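Local coordinates for protein Cif (Cell cycle inhibiting factor) (Escherichia coli, PDB 3EFY) that deamidates a glutamine of host NEDD8 to glutamate, which disables cullin-RING ubiquitin ligases and inhibits the host cell cycle, at residues 53-58 with 161-166; 59-64 with 157-162; 80-85 with 109-114. All coordinates share one frame; numbering follows the deposited sequence.

In the fold
This chain is the C-terminal catalytic part of Cif, in a family placed in the papain-like CA clan. From the N terminus, helix 10-22, which begins at the active-site Cys10, precedes strand 54-61. Contacts 1 and 2 are successive halves of one antiparallel pairing between that strand and 159-166, an outermost strand of the five-stranded sheet, and together they close a loop of about a hundred residues. Contact 3 is nested inside it: strand 81-85 meets 111-112, the outermost strand on the other side, and closes a much shorter loop. Strand 66-72 lies between the two pairings, though contacts 1 and 3 touch at Lys53 and Arg80. Helix 113-124 starts in contact 3 and packs on the side chains of contact 2.

Contact 1: 53-58 with 161-166; sequences KSFVLR and FQLFEY
Ser54 sits over one face of the Tyr166 ring: OG lies 3.5 Å above the ring plane, over its centre, and CB makes a CH-pi contact 3.9 Å from the centroid. With Tyr166 CG between its own backbone N and carbonyl carbon (chi1 74°), the ring lies against strand 54-58, the Phe55-Val56 backbone at its edge. Ser54 OG also donates to Tyr166 O (2.8 Å), from above the carbonyl plane. Beyond this pair, strand 54-61 and strand 159-166, an outermost strand of the sheet, run antiparallel, with Val56-Phe164 and Arg58-Gln162 as hydrogen-bonded pairs.

On the face of Phe55 and Leu57, the Phe55 ring crosses Glu165 at a slant, CD1 coming 3.7 Å from Glu165 CA, and Leu57 CD1 meets Phe161 CD1 at 3.8 Å. On the other face, Val56 and Phe164 pack on helix 10-22, while Arg58 and Gln162 run side by side, their flat ends turned 45° apart. Arg58 NE bonds to Asn15 OD1; Gln162 OE1 bonds to the Tyr29 hydroxyl and NE2 to Phe31 O.

The extended Lys53 and Glu165 chains cross with NZ and OE1 4.1 Å apart, bridged by one water; a second links Ser54 N, Glu165 OE2 and Tyr166 O. This is a water-bridged pair rather than a direct salt bridge, its charges probably screened by solvent, whereas the buried pairing rests on backbone bonds and apolar contact.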
loop_
_atom_site.group_PDB
_atom_site.type_symbol
_atom_site.label_atom_id
_atom_site.label_comp_id
_atom_site.label_asym_id
_atom_site.label_seq_id
_atom_site.Cartn_x
_atom_site.Cartn_y
_atom_site.Cartn_z
ATOM N N LYS A 53 -9.263 0.206 -22.648
ATOM C CA LYS A 53 -8.383 0.290 -21.475
ATOM C C LYS A 53 -9.152 0.972 -20.339
ATOM O O LYS A 53 -10.090 1.712 -20.579
ATOM C CB LYS A 53 -7.157 1.100 -21.832
ATOM C CG LYS A 53 -6.191 0.435 -22.886
ATOM C CD LYS A 53 -5.101 1.425 -23.239
ATOM C CE LYS A 53 -4.240 1.080 -24.475
ATOM N NZ LYS A 53 -3.245 2.203 -24.773
ATOM N N SER A 54 -8.703 0.717 -19.122
ATOM C CA SER A 54 -9.232 1.354 -17.923
ATOM C C SER A 54 -8.211 2.343 -17.346
ATOM O O SER A 54 -7.001 2.121 -17.427
ATOM C CB SER A 54 -9.622 0.310 -16.908
ATOM O OG SER A 54 -8.607 -0.612 -16.673
ATOM N N PHE A 55 -8.708 3.417 -16.736
ATOM C CA PHE A 55 -7.828 4.485 -16.238
ATOM C C PHE A 55 -8.296 4.966 -14.893
ATOM O O PHE A 55 -9.474 4.896 -14.561
ATOM C CB PHE A 55 -7.870 5.701 -17.168
ATOM C CG PHE A 55 -7.344 5.418 -18.545
ATOM C CD1 PHE A 55 -6.014 5.666 -18.842
ATOM C CD2 PHE A 55 -8.186 4.914 -19.530
ATOM C CE1 PHE A 55 -5.503 5.399 -20.141
ATOM C CE2 PHE A 55 -7.713 4.651 -20.812
ATOM C CZ PHE A 55 -6.360 4.895 -21.112
ATOM N N VAL A 56 -7.336 5.433 -14.119
ATOM C CA VAL A 56 -7.643 6.121 -12.856
ATOM C C VAL A 56 -7.110 7.547 -12.923
ATOM O O VAL A 56 -5.975 7.778 -13.389
ATOM C CB VAL A 56 -7.098 5.290 -11.675
ATOM C CG1 VAL A 56 -5.568 5.012 -11.701
ATOM C CG2 VAL A 56 -7.526 5.902 -10.420
ATOM N N LEU A 57 -7.925 8.487 -12.472
ATOM C CA LEU A 57 -7.661 9.892 -12.498
ATOM C C LEU A 57 -7.643 10.442 -11.085
ATOM O O LEU A 57 -8.679 10.379 -10.359
ATOM C CB LEU A 57 -8.726 10.607 -13.314
ATOM C CG LEU A 57 -8.680 12.102 -13.450
ATOM C CD1 LEU A 57 -7.504 12.550 -14.366
ATOM C CD2 LEU A 57 -10.011 12.610 -14.060
ATOM N N ARG A 58 -6.474 10.976 -10.681
ATOM C CA ARG A 58 -6.390 11.670 -9.383
ATOM C C ARG A 58 -6.641 13.147 -9.592
ATOM O O ARG A 58 -6.001 13.773 -10.437
ATOM C CB ARG A 58 -5.020 11.476 -8.722
ATOM C CG ARG A 58 -5.022 12.007 -7.291
ATOM C CD ARG A 58 -3.605 12.165 -6.810
ATOM N NE ARG A 58 -3.517 12.521 -5.390
ATOM C CZ ARG A 58 -3.829 13.706 -4.866
ATOM N NH1 ARG A 58 -4.295 14.686 -5.618
ATOM N NH2 ARG A 58 -3.689 13.903 -3.555
ATOM N N PHE A 161 -4.274 17.304 -12.317
ATOM C CA PHE A 161 -4.681 15.928 -12.469
ATOM C C PHE A 161 -3.479 15.023 -12.640
ATOM O O PHE A 161 -2.420 15.439 -13.120
ATOM C CB PHE A 161 -5.539 15.761 -13.703
ATOM C CG PHE A 161 -6.801 16.584 -13.682
ATOM C CD1 PHE A 161 -7.926 16.096 -13.025
ATOM C CD2 PHE A 161 -6.864 17.809 -14.328
ATOM C CE1 PHE A 161 -9.111 16.849 -13.012
ATOM C CE2 PHE A 161 -8.033 18.540 -14.348
ATOM C CZ PHE A 161 -9.155 18.059 -13.671
ATOM N N GLN A 162 -3.655 13.759 -12.264
ATOM C CA GLN A 162 -2.721 12.678 -12.654
ATOM C C GLN A 162 -3.558 11.563 -13.258
ATOM O O GLN A 162 -4.613 11.195 -12.700
ATOM C CB GLN A 162 -1.931 12.141 -11.477
ATOM C CG GLN A 162 -1.093 13.235 -10.795
ATOM C CD GLN A 162 -0.330 12.739 -9.595
ATOM O OE1 GLN A 162 -0.426 11.559 -9.212
ATOM N NE2 GLN A 162 0.478 13.628 -8.998
ATOM N N LEU A 163 -3.126 11.062 -14.428
ATOM C CA LEU A 163 -3.915 10.074 -15.167
ATOM C C LEU A 163 -3.043 8.851 -15.476
ATOM O O LEU A 163 -1.961 9.006 -16.093
ATOM C CB LEU A 163 -4.407 10.672 -16.450
ATOM C CG LEU A 163 -5.232 9.836 -17.399
ATOM C CD1 LEU A 163 -6.525 9.316 -16.714
ATOM C CD2 LEU A 163 -5.553 10.681 -18.654
ATOM N N PHE A 164 -3.493 7.686 -15.092
ATOM C CA PHE A 164 -2.766 6.450 -15.312
ATOM C C PHE A 164 -3.666 5.343 -15.858
ATOM O O PHE A 164 -4.808 5.177 -15.407
ATOM C CB PHE A 164 -2.169 5.908 -14.012
ATOM C CG PHE A 164 -1.055 6.722 -13.414
ATOM C CD1 PHE A 164 -1.329 7.833 -12.645
ATOM C CD2 PHE A 164 0.263 6.310 -13.531
ATOM C CE1 PHE A 164 -0.300 8.544 -12.017
ATOM C CE2 PHE A 164 1.294 7.031 -12.890
ATOM C CZ PHE A 164 0.975 8.157 -12.137
ATOM N N GLU A 165 -3.146 4.501 -16.772
ATOM C CA GLU A 165 -3.811 3.252 -17.074
ATOM C C GLU A 165 -3.666 2.265 -15.929
ATOM O O GLU A 165 -2.621 2.240 -15.269
ATOM C CB GLU A 165 -3.207 2.671 -18.374
ATOM C CG GLU A 165 -3.926 1.416 -18.833
ATOM C CD GLU A 165 -3.348 0.761 -20.095
ATOM O OE1 GLU A 165 -2.480 1.400 -20.777
ATOM O OE2 GLU A 165 -3.807 -0.402 -20.363
ATOM N N TYR A 166 -4.694 1.462 -15.651
ATOM C CA TYR A 166 -4.555 0.390 -14.701
ATOM C C TYR A 166 -5.071 -0.928 -15.259
ATOM O O TYR A 166 -5.851 -0.914 -16.218
ATOM C CB TYR A 166 -5.275 0.720 -13.393
ATOM C CG TYR A 166 -6.792 0.647 -13.385
ATOM C CD1 TYR A 166 -7.468 -0.555 -13.091
ATOM C CD2 TYR A 166 -7.560 1.766 -13.648
ATOM C CE1 TYR A 166 -8.813 -0.612 -13.044
ATOM C CE2 TYR A 166 -8.928 1.718 -13.603
ATOM C CZ TYR A 166 -9.574 0.524 -13.292
ATOM O OH TYR A 166 -10.961 0.428 -13.215
HETATM O O HOH W 1 -1.512 1.353 -23.243
HETATM O O HOH W 2 -6.228 -1.091 -19.000
#

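Contact 2: 59-64 with 157-162; sequences VNDGAL and DNFSFQ
Val59, Asn60 and Asp61 pair with Phe161, Ser160 and Phe159 in antiparallel register, the short strands running at 171°, and just past the last bridge Gly62 N makes a bent bond to Asn158 O (2.9 Å, N-H...O 139°). Asn60 and Ser160 form the hydrogen-bonded pair, Asn60 N donating at 2.9 Å to Ser160 O.

Val59, Asp61 and the two phenylalanines share one face and point the same way. Val59 CG1, anti to its backbone N (chi1 -173°), meets Phe161 CE1 at 3.7 Å and reaches the edge of the Phe159 ring, 4.0 Å from CD1. Asp61 lies alongside Phe159, with its CG 3.3 Å from Phe159 CE1. Three hydrogen bonds hold its carboxylate: OD1 accepts from Leu64 N (3.0 Å), which meets it from above the carboxylate plane in an Asx motif that shapes the turn after the strand, while OD2 is bonded to the hydroxyls of Tyr68 and Tyr119. The Asp61 side chain is about 5 Å from that of the active-site His66.

Helix 113-124 packs against this face: Phe120 meets the Phe159 and Phe161 rings edge-to-face, and Met123 touches Phe159 and Ala63. Strand 66-72 borders strand 54-61 on the side away from 159-166.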
loop_
_atom_site.group_PDB
_atom_site.type_symbol
_atom_site.label_atom_id
_atom_site.label_comp_id
_atom_site.label_asym_id
_atom_site.label_seq_id
_atom_site.Cartn_x
_atom_site.Cartn_y
_atom_site.Cartn_z
ATOM N N VAL A 59 -7.630 13.701 -8.888
ATOM C CA VAL A 59 -8.005 15.077 -8.994
ATOM C C VAL A 59 -7.614 15.892 -7.768
ATOM O O VAL A 59 -8.016 15.572 -6.660
ATOM C CB VAL A 59 -9.549 15.248 -9.132
ATOM C CG1 VAL A 59 -9.893 16.711 -9.416
ATOM C CG2 VAL A 59 -10.085 14.280 -10.253
ATOM N N ASN A 60 -6.864 16.951 -8.009
ATOM C CA ASN A 60 -6.520 17.956 -6.971
ATOM C C ASN A 60 -7.345 19.179 -7.346
ATOM O O ASN A 60 -7.055 19.885 -8.320
ATOM C CB ASN A 60 -5.001 18.212 -7.018
ATOM C CG ASN A 60 -4.362 18.363 -5.676
ATOM O OD1 ASN A 60 -3.517 19.290 -5.538
ATOM N ND2 ASN A 60 -4.630 17.482 -4.693
ATOM N N ASP A 61 -8.477 19.341 -6.655
ATOM C CA ASP A 61 -9.456 20.357 -6.953
ATOM C C ASP A 61 -9.257 21.542 -6.009
ATOM O O ASP A 61 -9.743 21.545 -4.902
ATOM C CB ASP A 61 -10.844 19.705 -6.817
ATOM C CG ASP A 61 -12.005 20.568 -7.233
ATOM O OD1 ASP A 61 -11.906 21.807 -7.249
ATOM O OD2 ASP A 61 -13.081 19.940 -7.523
ATOM N N GLY A 62 -8.568 22.564 -6.540
ATOM C CA GLY A 62 -8.152 23.717 -5.747
ATOM C C GLY A 62 -9.352 24.563 -5.351
ATOM O O GLY A 62 -9.419 25.079 -4.213
ATOM N N ALA A 63 -10.291 24.736 -6.274
ATOM C CA ALA A 63 -11.464 25.589 -6.017
ATOM C C ALA A 63 -12.405 24.990 -4.965
ATOM O O ALA A 63 -12.856 25.676 -4.010
ATOM C CB ALA A 63 -12.192 25.842 -7.325
ATOM N N LEU A 64 -12.696 23.688 -5.088
ATOM C CA LEU A 64 -13.484 22.990 -4.110
ATOM C C LEU A 64 -12.702 22.764 -2.830
ATOM O O LEU A 64 -13.299 22.569 -1.768
ATOM C CB LEU A 64 -13.993 21.654 -4.667
ATOM C CG LEU A 64 -15.153 20.953 -3.954
ATOM C CD1 LEU A 64 -16.412 21.788 -3.971
ATOM C CD2 LEU A 64 -15.423 19.558 -4.517
ATOM N N ASP A 157 -5.261 27.701 -13.055
ATOM C CA ASP A 157 -4.649 26.578 -12.334
ATOM C C ASP A 157 -5.398 26.107 -11.076
ATOM O O ASP A 157 -4.761 25.743 -10.081
ATOM C CB ASP A 157 -3.216 26.909 -11.928
ATOM C CG ASP A 157 -2.367 27.414 -13.079
ATOM O OD1 ASP A 157 -2.667 27.099 -14.266
ATOM O OD2 ASP A 157 -1.390 28.132 -12.765
ATOM N N ASN A 158 -6.726 26.093 -11.132
ATOM C CA ASN A 158 -7.547 25.549 -10.060
ATOM C C ASN A 158 -7.305 24.018 -9.924
ATOM O O ASN A 158 -7.122 23.497 -8.827
ATOM C CB ASN A 158 -9.022 25.829 -10.374
ATOM C CG ASN A 158 -9.368 27.313 -10.241
ATOM O OD1 ASN A 158 -9.543 28.030 -11.250
ATOM N ND2 ASN A 158 -9.404 27.783 -8.997
ATOM N N PHE A 159 -7.247 23.343 -11.068
ATOM C CA PHE A 159 -7.148 21.883 -11.082
ATOM C C PHE A 159 -5.746 21.410 -11.443
ATOM O O PHE A 159 -5.061 22.018 -12.275
ATOM C CB PHE A 159 -8.105 21.288 -12.112
ATOM C CG PHE A 159 -9.560 21.351 -11.717
ATOM C CD1 PHE A 159 -10.095 20.383 -10.895
ATOM C CD2 PHE A 159 -10.363 22.361 -12.172
ATOM C CE1 PHE A 159 -11.432 20.393 -10.525
ATOM C CE2 PHE A 159 -11.747 22.392 -11.831
ATOM C CZ PHE A 159 -12.269 21.423 -10.977
ATOM N N SER A 160 -5.354 20.293 -10.846
ATOM C CA SER A 160 -4.176 19.503 -11.266
ATOM C C SER A 160 -4.615 18.037 -11.264
ATOM O O SER A 160 -5.236 17.587 -10.301
ATOM C CB SER A 160 -3.068 19.658 -10.239
ATOM O OG SER A 160 -1.905 18.918 -10.554
ATOM N N PHE A 161 -4.274 17.304 -12.317
ATOM C CA PHE A 161 -4.681 15.928 -12.469
ATOM C C PHE A 161 -3.479 15.023 -12.640
ATOM O O PHE A 161 -2.420 15.439 -13.120
ATOM C CB PHE A 161 -5.539 15.761 -13.703
ATOM C CG PHE A 161 -6.801 16.584 -13.682
ATOM C CD1 PHE A 161 -7.926 16.096 -13.025
ATOM C CD2 PHE A 161 -6.864 17.809 -14.328
ATOM C CE1 PHE A 161 -9.111 16.849 -13.012
ATOM C CE2 PHE A 161 -8.033 18.540 -14.348
ATOM C CZ PHE A 161 -9.155 18.059 -13.671
ATOM N N GLN A 162 -3.655 13.759 -12.264
ATOM C CA GLN A 162 -2.721 12.678 -12.654
ATOM C C GLN A 162 -3.558 11.563 -13.258
ATOM O O GLN A 162 -4.613 11.195 -12.700
ATOM C CB GLN A 162 -1.931 12.141 -11.477
ATOM C CG GLN A 162 -1.093 13.235 -10.795
ATOM C CD GLN A 162 -0.330 12.739 -9.595
ATOM O OE1 GLN A 162 -0.426 11.559 -9.212
ATOM N NE2 GLN A 162 0.478 13.628 -8.998
#

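Contact 3: 80-85 with 109-114; sequences RPAFLY and TPILLD
Ala82 and Ile111 exchange two backbone bonds, Ala82 N to Ile111 O at 2.9 Å and Ile111 N to Ala82 O at 2.8 Å, which identifies them as an antiparallel hydrogen-bonded pair. Ile111 CG1, set between its backbone N and carbonyl carbon (chi1 64°), turns back against Ala82 O at 3.4 Å. Beside them, the Phe83 ring and Pro110 lie side by side, pointing the same way. Pro110 CB is 4.1 Å from the ring centroid and 29° off its normal, an off-centre CH-pi contact; its nearest ring atom is Phe83 CE1.

At the other end Leu113 points toward strand 81-85, its CB 4.2 Å from Ala82 CB. Its backbone N donates to Arg80 O (3.0 Å). The same carbonyl oxygen receives a hydrogen bond from a water that in turn accepts from Asp114 N.

Leu112 occupies the N-cap position, so the short strand 111-112 passes directly into helix 113-124, and Arg80 O serves the first N-H groups of that helix, one directly and one through the water. This is the outermost pairing on one side of the antiparallel sheet of a papain-like fold. Past Ala82 the ladder gives way to water: a single molecule accepts from Leu84 N and donates to Thr109 O.

In the next shell, the extended Arg80 side chain ends in hydrogen bonds from NH2 to Pro73 O and from NH1 to Pro50 O, tying the start of the strand to two loops. Ala82 rests on Val70 and Leu113 on Ile72, both of the adjoining strand 66-72, while Leu84 and Ile111 both touch Ile116 of helix 113-124. Leu84 O accepts from the indole of Trp102, and the Leu84 side chain is about 4 Å from that of the active-site Gln86, just beyond the strand.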
loop_
_atom_site.group_PDB
_atom_site.type_symbol
_atom_site.label_atom_id
_atom_site.label_comp_id
_atom_site.label_asym_id
_atom_site.label_seq_id
_atom_site.Cartn_x
_atom_site.Cartn_y
_atom_site.Cartn_z
ATOM N N ARG A 80 -19.797 7.331 -21.316
ATOM C CA ARG A 80 -18.904 6.432 -20.631
ATOM C C ARG A 80 -19.104 6.499 -19.116
ATOM O O ARG A 80 -19.127 7.598 -18.575
ATOM C CB ARG A 80 -17.468 6.795 -20.938
ATOM C CG ARG A 80 -16.517 5.701 -20.554
ATOM C CD ARG A 80 -15.206 5.774 -21.267
ATOM N NE ARG A 80 -14.280 4.729 -20.873
ATOM C CZ ARG A 80 -13.113 4.459 -21.494
ATOM N NH1 ARG A 80 -12.739 5.161 -22.553
ATOM N NH2 ARG A 80 -12.338 3.517 -21.050
ATOM N N PRO A 81 -19.256 5.352 -18.451
ATOM C CA PRO A 81 -19.409 5.389 -16.982
ATOM C C PRO A 81 -18.092 5.647 -16.234
ATOM O O PRO A 81 -16.996 5.439 -16.751
ATOM C CB PRO A 81 -19.935 4.007 -16.622
ATOM C CG PRO A 81 -20.146 3.293 -17.932
ATOM C CD PRO A 81 -19.533 4.026 -19.021
ATOM N N ALA A 82 -18.230 6.131 -15.002
ATOM C CA ALA A 82 -17.074 6.287 -14.123
ATOM C C ALA A 82 -17.540 6.075 -12.684
ATOM O O ALA A 82 -18.746 6.075 -12.419
ATOM C CB ALA A 82 -16.494 7.676 -14.308
ATOM N N PHE A 83 -16.591 5.964 -11.752
ATOM C CA PHE A 83 -16.891 5.866 -10.335
ATOM C C PHE A 83 -16.068 6.943 -9.647
ATOM O O PHE A 83 -14.945 7.232 -10.061
ATOM C CB PHE A 83 -16.557 4.507 -9.813
ATOM C CG PHE A 83 -17.398 3.400 -10.443
ATOM C CD1 PHE A 83 -18.551 2.965 -9.820
ATOM C CD2 PHE A 83 -17.014 2.813 -11.632
ATOM C CE1 PHE A 83 -19.331 1.956 -10.382
ATOM C CE2 PHE A 83 -17.809 1.798 -12.214
ATOM C CZ PHE A 83 -18.955 1.387 -11.576
ATOM N N LEU A 84 -16.603 7.505 -8.587
ATOM C CA LEU A 84 -15.887 8.531 -7.789
ATOM C C LEU A 84 -15.632 7.986 -6.390
ATOM O O LEU A 84 -16.543 7.518 -5.719
ATOM C CB LEU A 84 -16.731 9.785 -7.695
ATOM C CG LEU A 84 -15.978 11.063 -7.244
ATOM C CD1 LEU A 84 -16.535 12.314 -7.997
ATOM C CD2 LEU A 84 -16.176 11.095 -5.823
ATOM N N TYR A 85 -14.376 8.074 -5.929
ATOM C CA TYR A 85 -13.952 7.623 -4.627
ATOM C C TYR A 85 -13.337 8.832 -3.874
ATOM O O TYR A 85 -12.562 9.594 -4.430
ATOM C CB TYR A 85 -12.901 6.495 -4.653
ATOM C CG TYR A 85 -13.210 5.393 -5.662
ATOM C CD1 TYR A 85 -14.466 4.839 -5.743
ATOM C CD2 TYR A 85 -12.223 4.954 -6.548
ATOM C CE1 TYR A 85 -14.743 3.807 -6.678
ATOM C CE2 TYR A 85 -12.499 3.952 -7.458
ATOM C CZ TYR A 85 -13.765 3.418 -7.534
ATOM O OH TYR A 85 -14.067 2.430 -8.491
ATOM N N THR A 109 -22.662 3.155 -7.012
ATOM C CA THR A 109 -23.428 3.530 -8.203
ATOM C C THR A 109 -22.565 4.300 -9.194
ATOM O O THR A 109 -22.019 5.354 -8.836
ATOM C CB THR A 109 -24.626 4.357 -7.765
ATOM O OG1 THR A 109 -25.458 3.500 -6.953
ATOM C CG2 THR A 109 -25.479 4.824 -8.962
ATOM N N PRO A 110 -22.467 3.829 -10.442
ATOM C CA PRO A 110 -21.717 4.598 -11.423
ATOM C C PRO A 110 -22.333 5.939 -11.766
ATOM O O PRO A 110 -23.586 6.150 -11.666
ATOM C CB PRO A 110 -21.723 3.703 -12.653
ATOM C CG PRO A 110 -22.915 2.929 -12.548
ATOM C CD PRO A 110 -23.116 2.669 -11.074
ATOM N N ILE A 111 -21.458 6.856 -12.136
ATOM C CA ILE A 111 -21.834 8.159 -12.630
ATOM C C ILE A 111 -21.440 8.249 -14.096
ATOM O O ILE A 111 -20.906 7.272 -14.624
ATOM C CB ILE A 111 -21.215 9.314 -11.815
ATOM C CG1 ILE A 111 -19.694 9.296 -11.947
ATOM C CG2 ILE A 111 -21.703 9.209 -10.345
ATOM C CD1 ILE A 111 -18.987 10.551 -11.365
ATOM N N LEU A 112 -21.778 9.346 -14.748
ATOM C CA LEU A 112 -21.336 9.604 -16.132
ATOM C C LEU A 112 -20.057 10.419 -16.071
ATOM O O LEU A 112 -19.982 11.474 -15.412
ATOM C CB LEU A 112 -22.368 10.370 -16.940
ATOM C CG LEU A 112 -23.687 9.619 -17.226
ATOM C CD1 LEU A 112 -24.673 10.543 -17.998
ATOM C CD2 LEU A 112 -23.405 8.338 -17.980
ATOM N N LEU A 113 -19.038 9.937 -16.760
ATOM C CA LEU A 113 -17.827 10.706 -16.905
ATOM C C LEU A 113 -18.093 12.107 -17.408
ATOM O O LEU A 113 -17.495 13.067 -16.946
ATOM C CB LEU A 113 -16.842 9.948 -17.817
ATOM C CG LEU A 113 -15.495 10.620 -18.073
ATOM C CD1 LEU A 113 -14.717 10.858 -16.754
ATOM C CD2 LEU A 113 -14.637 9.721 -18.983
ATOM N N ASP A 114 -19.051 12.254 -18.343
ATOM C CA ASP A 114 -19.386 13.568 -18.851
ATOM C C ASP A 114 -19.891 14.534 -17.758
ATOM O O ASP A 114 -19.682 15.730 -17.881
ATOM C CB ASP A 114 -20.503 13.463 -19.884
ATOM C CG ASP A 114 -20.041 12.934 -21.209
ATOM O OD1 ASP A 114 -18.835 12.906 -21.483
ATOM O OD2 ASP A 114 -20.941 12.548 -21.982
HETATM O O HOH W 3 -19.920 10.100 -19.917
HETATM O O HOH W 4 -18.357 9.943 -22.356
HETATM O O HOH W 5 -19.358 6.197 -8.116
#